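Local coordinates for pseudoperoxidase (Leishmania major, PDB 5VIA), which binds heme b and has the fold of the peroxidase family, though it is named a pseudoperoxidase, at residues A49-E58 against R124-F135. Residues are numbered along the deposited sequence; the frame is centred on the assembly and turned at random.
Sequences AGFPAETVDE and RNIPKNPNQNVF. With HEM (protoporphyrin IX containing Fe), chain B.
Buried Glu-58 receives three N-H donors from 124-135. Arg-124 meets it end-on, the guanidinium and carboxylate nearly coplanar: NH1 reaches OE1 at 2.9 Å and NH2 reaches OE2 at 2.7 Å, both on syn lone pairs. The backbone N of Phe-135 sits at 2.8 Å on the anti side of OE2, slightly out of the carboxylate plane, and so helps fix the rotation of the carboxylate. Glu-58 reaches the guanidinium because CG lies anti to the backbone N (chi1 -174°) and the chain runs on extended. Phe-51 turns its edge onto Phe-135 in a T-shaped stack, CE1 over the ring centre, with planes at 82°; Asn-125 ND2 lies over one Phe-51 face, 3.3 Å from CZ. That amide donates to Ala-49 O, while Asn-125 N bonds Gly-50 O at 2.8 Å, joining 124-135 to the Schellman motif that ends helix 33-49. A water bridges the carbonyls of Glu-58 and Phe-135, and Glu-58 O, two residues before the axial heme ligand Cys-60, approaches heme CMB at 3.4 Å. The contact thus ties the heme-side loop between helices 33-49 and 67-79 to the loop leading into helix 137-142, whose Ile-140 touches Phe-51, Glu-58 and Phe-135.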
ATOM      1  N   ALA A  49      10.056   6.996  -6.815  1.00 25.00           N
ATOM      2  CA  ALA A  49      10.357   6.305  -8.068  1.00 26.04           C
ATOM      3  C   ALA A  49       9.849   7.044  -9.304  1.00 26.78           C
ATOM      4  O   ALA A  49      10.138   6.646 -10.431  1.00 25.58           O
ATOM      5  CB  ALA A  49       9.795   4.887  -8.034  1.00 25.46           C
ATOM      6  N   GLY A  50       9.081   8.115  -9.107  1.00 23.63           N
ATOM      7  CA  GLY A  50       8.641   8.919 -10.233  1.00 23.61           C
ATOM      8  C   GLY A  50       7.260   8.538 -10.727  1.00 25.21           C
ATOM      9  O   GLY A  50       6.873   8.905 -11.842  1.00 26.28           O
ATOM     10  N   PHE A  51       6.499   7.832  -9.887  1.00 24.87           N
ATOM     11  CA  PHE A  51       5.144   7.455 -10.241  1.00 25.03           C
ATOM     12  C   PHE A  51       4.084   8.020  -9.282  1.00 25.08           C
ATOM     13  O   PHE A  51       3.203   7.267  -8.850  1.00 25.70           O
ATOM     14  CB  PHE A  51       5.015   5.925 -10.273  1.00 24.96           C
ATOM     15  CG  PHE A  51       5.875   5.257 -11.328  1.00 24.86           C
ATOM     16  CD1 PHE A  51       5.545   5.350 -12.670  1.00 24.46           C
ATOM     17  CD2 PHE A  51       6.999   4.526 -10.967  1.00 25.20           C
ATOM     18  CE1 PHE A  51       6.328   4.736 -13.642  1.00 26.95           C
ATOM     19  CE2 PHE A  51       7.792   3.905 -11.930  1.00 24.87           C
ATOM     20  CZ  PHE A  51       7.462   4.009 -13.266  1.00 25.60           C
ATOM     21  N   PRO A  52       4.140   9.337  -8.971  1.00 28.10           N
ATOM     22  CA  PRO A  52       3.018   9.852  -8.182  1.00 28.61           C
ATOM     23  C   PRO A  52       1.757   9.733  -9.028  1.00 29.76           C
ATOM     24  O   PRO A  52       1.823  10.004 -10.234  1.00 29.04           O
ATOM     25  CB  PRO A  52       3.374  11.333  -7.993  1.00 27.01           C
ATOM     26  CG  PRO A  52       4.204  11.685  -9.198  1.00 28.06           C
ATOM     27  CD  PRO A  52       5.011  10.428  -9.459  1.00 26.95           C
ATOM     28  N   ALA A  53       0.639   9.333  -8.425  1.00 30.44           N
ATOM     29  CA  ALA A  53      -0.598   9.155  -9.192  1.00 31.36           C
ATOM     30  C   ALA A  53      -1.549  10.331  -9.043  1.00 31.84           C
ATOM     31  O   ALA A  53      -1.614  10.963  -7.985  1.00 30.95           O
ATOM     32  CB  ALA A  53      -1.301   7.854  -8.807  1.00 30.14           C
ATOM     33  N   GLU A  54      -2.295  10.596 -10.109  1.00 42.96           N
ATOM     34  CA  GLU A  54      -3.339  11.601 -10.101  1.00 46.95           C
ATOM     35  C   GLU A  54      -4.689  10.890  -9.993  1.00 47.44           C
ATOM     36  O   GLU A  54      -5.652  11.426  -9.432  1.00 47.34           O
ATOM     37  CB  GLU A  54      -3.255  12.422 -11.391  1.00 49.66           C
ATOM     38  CG  GLU A  54      -3.884  13.790 -11.305  1.00 53.83           C
ATOM     39  CD  GLU A  54      -3.455  14.541 -10.060  1.00 55.37           C
ATOM     40  OE1 GLU A  54      -2.233  14.647  -9.803  1.00 53.96           O
ATOM     41  OE2 GLU A  54      -4.351  15.016  -9.332  1.00 57.17           O
ATOM     42  N   THR A  55      -4.738   9.660 -10.505  1.00 35.48           N
ATOM     43  CA  THR A  55      -5.975   8.877 -10.532  1.00 35.78           C
ATOM     44  C   THR A  55      -5.762   7.430 -10.060  1.00 34.51           C
ATOM     45  O   THR A  55      -4.725   6.811 -10.356  1.00 32.61           O
ATOM     46  CB  THR A  55      -6.592   8.893 -11.961  1.00 36.09           C
ATOM     47  OG1 THR A  55      -7.749   8.055 -12.006  1.00 36.08           O
ATOM     48  CG2 THR A  55      -5.576   8.390 -12.994  1.00 36.48           C
ATOM     49  N   VAL A  56      -6.737   6.884  -9.328  1.00 28.79           N
ATOM     50  CA  VAL A  56      -6.668   5.477  -8.914  1.00 27.17           C
ATOM     51  C   VAL A  56      -6.816   4.512 -10.085  1.00 27.99           C
ATOM     52  O   VAL A  56      -6.576   3.305  -9.939  1.00 30.14           O
ATOM     53  CB  VAL A  56      -7.699   5.121  -7.799  1.00 31.47           C
ATOM     54  CG1 VAL A  56      -7.458   5.972  -6.559  1.00 29.11           C
ATOM     55  CG2 VAL A  56      -9.139   5.285  -8.302  1.00 31.19           C
ATOM     56  N   ASP A  57      -7.202   5.030 -11.249  1.00 29.25           N
ATOM     57  CA  ASP A  57      -7.147   4.229 -12.462  1.00 29.26           C
ATOM     58  C   ASP A  57      -5.716   3.722 -12.681  1.00 31.27           C
ATOM     59  O   ASP A  57      -5.509   2.665 -13.286  1.00 31.57           O
ATOM     60  CB  ASP A  57      -7.629   5.030 -13.670  1.00 30.05           C
ATOM     61  CG  ASP A  57      -9.138   4.964 -13.847  1.00 33.58           C
ATOM     62  OD1 ASP A  57      -9.754   4.036 -13.272  1.00 33.69           O
ATOM     63  OD2 ASP A  57      -9.703   5.823 -14.566  1.00 33.26           O
ATOM     64  N   GLU A  58      -4.736   4.463 -12.168  1.00 28.80           N
ATOM     65  CA  GLU A  58      -3.329   4.036 -12.249  1.00 27.24           C
ATOM     66  C   GLU A  58      -2.886   3.249 -11.013  1.00 27.53           C
ATOM     67  O   GLU A  58      -2.479   2.095 -11.123  1.00 28.20           O
ATOM     68  CB  GLU A  58      -2.403   5.236 -12.473  1.00 27.21           C
ATOM     69  CG  GLU A  58      -0.931   4.848 -12.708  1.00 27.36           C
ATOM     70  CD  GLU A  58      -0.059   6.057 -13.007  1.00 26.85           C
ATOM     71  OE1 GLU A  58       0.220   6.827 -12.061  1.00 27.67           O
ATOM     72  OE2 GLU A  58       0.334   6.249 -14.181  1.00 27.45           O
ATOM     73  N   ARG A 124       7.752  13.120 -12.226  1.00 30.38           N
ATOM     74  CA  ARG A 124       6.747  12.231 -12.796  1.00 30.71           C
ATOM     75  C   ARG A 124       7.321  11.663 -14.086  1.00 29.40           C
ATOM     76  O   ARG A 124       7.622  12.406 -15.021  1.00 30.19           O
ATOM     77  CB  ARG A 124       5.429  12.985 -13.045  1.00 32.30           C
ATOM     78  CG  ARG A 124       4.432  12.277 -13.958  1.00 33.03           C
ATOM     79  CD  ARG A 124       3.733  11.127 -13.269  1.00 31.73           C
ATOM     80  NE  ARG A 124       2.830  10.421 -14.183  1.00 31.89           N
ATOM     81  CZ  ARG A 124       2.180   9.306 -13.867  1.00 29.18           C
ATOM     82  NH1 ARG A 124       2.315   8.779 -12.655  1.00 29.87           N
ATOM     83  NH2 ARG A 124       1.394   8.718 -14.759  1.00 30.95           N
ATOM     84  N   ASN A 125       7.520  10.350 -14.112  1.00 32.76           N
ATOM     85  CA  ASN A 125       7.965   9.677 -15.325  1.00 33.01           C
ATOM     86  C   ASN A 125       6.958   9.876 -16.454  1.00 34.22           C
ATOM     87  O   ASN A 125       5.757  10.026 -16.211  1.00 34.69           O
ATOM     88  CB  ASN A 125       8.161   8.195 -15.028  1.00 32.02           C
ATOM     89  CG  ASN A 125       9.226   7.961 -13.983  1.00 30.78           C
ATOM     90  OD1 ASN A 125      10.191   8.724 -13.895  1.00 31.80           O
ATOM     91  ND2 ASN A 125       9.056   6.927 -13.177  1.00 30.88           N
ATOM     92  N   ILE A 126       7.444   9.879 -17.685  1.00 39.88           N
ATOM     93  CA  ILE A 126       6.592  10.090 -18.848  1.00 43.06           C
ATOM     94  C   ILE A 126       6.551   8.818 -19.690  1.00 43.28           C
ATOM     95  O   ILE A 126       7.600   8.297 -20.074  1.00 42.20           O
ATOM     96  CB  ILE A 126       7.144  11.245 -19.705  1.00 46.52           C
ATOM     97  CG1 ILE A 126       7.155  12.544 -18.892  1.00 47.21           C
ATOM     98  CG2 ILE A 126       6.331  11.414 -20.987  1.00 48.91           C
ATOM     99  CD1 ILE A 126       7.989  13.655 -19.508  1.00 50.55           C
ATOM    100  N   PRO A 127       5.341   8.304 -19.973  1.00 43.37           N
ATOM    101  CA  PRO A 127       5.217   7.074 -20.766  1.00 42.77           C
ATOM    102  C   PRO A 127       5.841   7.193 -22.146  1.00 43.21           C
ATOM    103  O   PRO A 127       5.931   8.290 -22.697  1.00 44.71           O
ATOM    104  CB  PRO A 127       3.702   6.893 -20.875  1.00 44.48           C
ATOM    105  CG  PRO A 127       3.181   7.491 -19.585  1.00 44.45           C
ATOM    106  CD  PRO A 127       4.044   8.719 -19.399  1.00 44.51           C
ATOM    107  N   LYS A 128       6.300   6.075 -22.694  1.00 52.91           N
ATOM    108  CA  LYS A 128       6.885   6.094 -24.027  1.00 55.77           C
ATOM    109  C   LYS A 128       5.843   6.464 -25.095  1.00 57.00           C
ATOM    110  O   LYS A 128       6.138   7.214 -26.024  1.00 59.32           O
ATOM    111  CB  LYS A 128       7.581   4.763 -24.330  1.00 58.49           C
ATOM    112  CG  LYS A 128       8.915   4.581 -23.589  1.00 58.70           C
ATOM    113  CD  LYS A 128      10.008   5.485 -24.175  1.00 59.54           C
ATOM    114  CE  LYS A 128      11.311   5.415 -23.370  1.00 57.23           C
ATOM    115  NZ  LYS A 128      12.426   6.186 -24.017  1.00 55.52           N
ATOM    116  N   ASN A 129       4.620   5.965 -24.941  1.00 52.73           N
ATOM    117  CA  ASN A 129       3.526   6.355 -25.827  1.00 56.29           C
ATOM    118  C   ASN A 129       2.922   7.697 -25.414  1.00 56.88           C
ATOM    119  O   ASN A 129       2.436   7.845 -24.287  1.00 53.75           O
ATOM    120  CB  ASN A 129       2.439   5.275 -25.861  1.00 57.78           C
ATOM    121  CG  ASN A 129       1.392   5.525 -26.941  1.00 62.07           C
ATOM    122  OD1 ASN A 129       0.801   6.605 -27.023  1.00 63.01           O
ATOM    123  ND2 ASN A 129       1.163   4.523 -27.778  1.00 65.31           N
ATOM    124  N   PRO A 130       2.935   8.670 -26.338  1.00 72.73           N
ATOM    125  CA  PRO A 130       2.457  10.044 -26.131  1.00 75.19           C
ATOM    126  C   PRO A 130       0.995  10.088 -25.692  1.00 75.89           C
ATOM    127  O   PRO A 130       0.601  10.971 -24.926  1.00 77.01           O
ATOM    128  CB  PRO A 130       2.598  10.677 -27.521  1.00 77.49           C
ATOM    129  CG  PRO A 130       3.615   9.844 -28.223  1.00 77.87           C
ATOM    130  CD  PRO A 130       3.429   8.455 -27.708  1.00 75.68           C
ATOM    131  N   ASN A 131       0.207   9.132 -26.173  1.00 68.21           N
ATOM    132  CA  ASN A 131      -1.217   9.076 -25.863  1.00 69.21           C
ATOM    133  C   ASN A 131      -1.540   8.087 -24.746  1.00 66.23           C
ATOM    134  O   ASN A 131      -2.700   7.725 -24.534  1.00 67.13           O
ATOM    135  CB  ASN A 131      -2.011   8.755 -27.127  1.00 72.96           C
ATOM    136  CG  ASN A 131      -1.837   9.816 -28.197  1.00 76.08           C
ATOM    137  OD1 ASN A 131      -1.924  11.014 -27.918  1.00 76.65           O
ATOM    138  ND2 ASN A 131      -1.569   9.385 -29.425  1.00 77.97           N
ATOM    139  N   GLN A 132      -0.496   7.654 -24.043  1.00 65.31           N
ATOM    140  CA  GLN A 132      -0.638   6.852 -22.837  1.00 62.94           C
ATOM    141  C   GLN A 132      -0.478   7.787 -21.639  1.00 62.26           C
ATOM    142  O   GLN A 132       0.441   8.610 -21.606  1.00 63.71           O
ATOM    143  CB  GLN A 132       0.426   5.748 -22.807  1.00 60.81           C
ATOM    144  CG  GLN A 132       0.315   4.783 -21.641  1.00 58.70           C
ATOM    145  CD  GLN A 132       1.492   3.823 -21.554  1.00 58.57           C
ATOM    146  OE1 GLN A 132       2.083   3.444 -22.569  1.00 59.70           O
ATOM    147  NE2 GLN A 132       1.843   3.432 -20.336  1.00 57.87           N
ATOM    148  N   ASN A 133      -1.378   7.670 -20.668  1.00 62.48           N
ATOM    149  CA  ASN A 133      -1.384   8.554 -19.502  1.00 63.09           C
ATOM    150  C   ASN A 133      -1.116   7.812 -18.197  1.00 58.71           C
ATOM    151  O   ASN A 133      -0.611   8.388 -17.231  1.00 56.91           O
ATOM    152  CB  ASN A 133      -2.724   9.293 -19.416  1.00 67.59           C
ATOM    153  CG  ASN A 133      -3.853   8.537 -20.107  1.00 70.43           C
ATOM    154  OD1 ASN A 133      -3.700   7.369 -20.479  1.00 71.28           O
ATOM    155  ND2 ASN A 133      -4.991   9.204 -20.284  1.00 71.83           N
ATOM    156  N   VAL A 134      -1.464   6.529 -18.175  1.00 39.29           N
ATOM    157  CA  VAL A 134      -1.246   5.703 -16.998  1.00 38.32           C
ATOM    158  C   VAL A 134      -0.195   4.628 -17.260  1.00 35.82           C
ATOM    159  O   VAL A 134      -0.113   4.073 -18.353  1.00 37.89           O
ATOM    160  CB  VAL A 134      -2.563   5.065 -16.509  1.00 41.24           C
ATOM    161  CG1 VAL A 134      -3.616   6.151 -16.304  1.00 41.26           C
ATOM    162  CG2 VAL A 134      -3.068   4.048 -17.508  1.00 41.71           C
ATOM    163  N   PHE A 135       0.630   4.361 -16.260  1.00 31.75           N
ATOM    164  CA  PHE A 135       1.620   3.296 -16.359  1.00 31.51           C
ATOM    165  C   PHE A 135       0.990   1.978 -15.938  1.00 32.49           C
ATOM    166  O   PHE A 135       0.078   1.965 -15.111  1.00 32.26           O
ATOM    167  CB  PHE A 135       2.806   3.605 -15.457  1.00 29.29           C
ATOM    168  CG  PHE A 135       3.716   4.672 -15.994  1.00 30.00           C
ATOM    169  CD1 PHE A 135       4.683   4.361 -16.940  1.00 28.42           C
ATOM    170  CD2 PHE A 135       3.613   5.984 -15.548  1.00 30.54           C
ATOM    171  CE1 PHE A 135       5.535   5.336 -17.429  1.00 29.71           C
ATOM    172  CE2 PHE A 135       4.455   6.964 -16.036  1.00 30.94           C
ATOM    173  CZ  PHE A 135       5.428   6.636 -16.973  1.00 31.36           C
TER
HETATM  174  CHA HEM B 500      -6.315   1.279  -1.486  1.00 25.64           C
HETATM  175  CHB HEM B 500      -5.674   0.633  -6.275  1.00 20.37           C
HETATM  176  CHC HEM B 500      -1.071  -0.588  -5.330  1.00 21.94           C
HETATM  177  CHD HEM B 500      -1.950  -0.655  -0.534  1.00 23.87           C
HETATM  178  C1A HEM B 500      -6.490   1.278  -2.848  1.00 23.55           C
HETATM  179  C2A HEM B 500      -7.651   1.815  -3.522  1.00 21.81           C
HETATM  180  C3A HEM B 500      -7.486   1.651  -4.831  1.00 19.68           C
HETATM  181  C4A HEM B 500      -6.203   0.987  -5.048  1.00 19.96           C
HETATM  182  CMA HEM B 500      -8.475   2.076  -5.933  1.00 26.69           C
HETATM  183  CAA HEM B 500      -8.843   2.509  -2.826  1.00 22.76           C
HETATM  184  CBA HEM B 500      -8.295   3.903  -2.464  1.00 17.79           C
HETATM  185  CGA HEM B 500      -9.307   4.772  -1.751  1.00 26.20           C
HETATM  186  O1A HEM B 500     -10.365   5.076  -2.355  1.00 27.38           O
HETATM  187  O2A HEM B 500      -9.037   5.191  -0.591  1.00 25.36           O
HETATM  188  C1B HEM B 500      -4.358   0.266  -6.468  1.00 24.43           C
HETATM  189  C2B HEM B 500      -3.706  -0.020  -7.725  1.00 20.83           C
HETATM  190  C3B HEM B 500      -2.425  -0.338  -7.488  1.00 26.03           C
HETATM  191  C4B HEM B 500      -2.226  -0.310  -6.040  1.00 26.16           C
HETATM  192  CMB HEM B 500      -4.383   0.075  -9.101  1.00 19.27           C
HETATM  193  CAB HEM B 500      -1.412  -0.703  -8.602  1.00 27.17           C
HETATM  194  CBB HEM B 500      -0.098  -0.498  -8.465  1.00 22.93           C
HETATM  195  C1C HEM B 500      -0.898  -0.725  -3.964  1.00 20.65           C
HETATM  196  C2C HEM B 500       0.329  -1.143  -3.273  1.00 20.54           C
HETATM  197  C3C HEM B 500       0.070  -1.153  -1.937  1.00 19.91           C
HETATM  198  C4C HEM B 500      -1.316  -0.749  -1.755  1.00 21.01           C
HETATM  199  CMC HEM B 500       1.660  -1.481  -4.002  1.00 19.51           C
HETATM  200  CAC HEM B 500       0.946  -1.474  -0.704  1.00 21.12           C
HETATM  201  CBC HEM B 500       2.267  -1.689  -0.774  1.00 45.69           C
HETATM  202  C1D HEM B 500      -3.214  -0.158  -0.332  1.00 20.90           C
HETATM  203  C2D HEM B 500      -3.869  -0.041   0.954  1.00 20.79           C
HETATM  204  C3D HEM B 500      -5.237   0.560   0.658  1.00 21.50           C
HETATM  205  C4D HEM B 500      -5.266   0.745  -0.779  1.00 21.37           C
HETATM  206  CMD HEM B 500      -3.305  -0.439   2.336  1.00 22.63           C
HETATM  207  CAD HEM B 500      -6.340   0.921   1.688  1.00 19.04           C
HETATM  208  CBD HEM B 500      -6.014   2.353   2.131  1.00 21.88           C
HETATM  209  CGD HEM B 500      -7.030   2.878   3.117  1.00 27.99           C
HETATM  210  O1D HEM B 500      -7.004   4.110   3.413  1.00 26.21           O
HETATM  211  O2D HEM B 500      -7.859   2.065   3.595  1.00 21.51           O
HETATM  212  NA  HEM B 500      -5.623   0.770  -3.810  1.00 21.47           N
HETATM  213  NB  HEM B 500      -3.435   0.071  -5.463  1.00 21.70           N
HETATM  214  NC  HEM B 500      -1.882  -0.495  -2.998  1.00 22.92           N
HETATM  215  ND  HEM B 500      -4.070   0.300  -1.331  1.00 21.48           N
HETATM  216 FE   HEM B 500      -3.761   0.222  -3.421  1.00 28.24          FE
HETATM  217  O   HOH W   1      -1.755   0.661 -13.621  1.00 44.12           O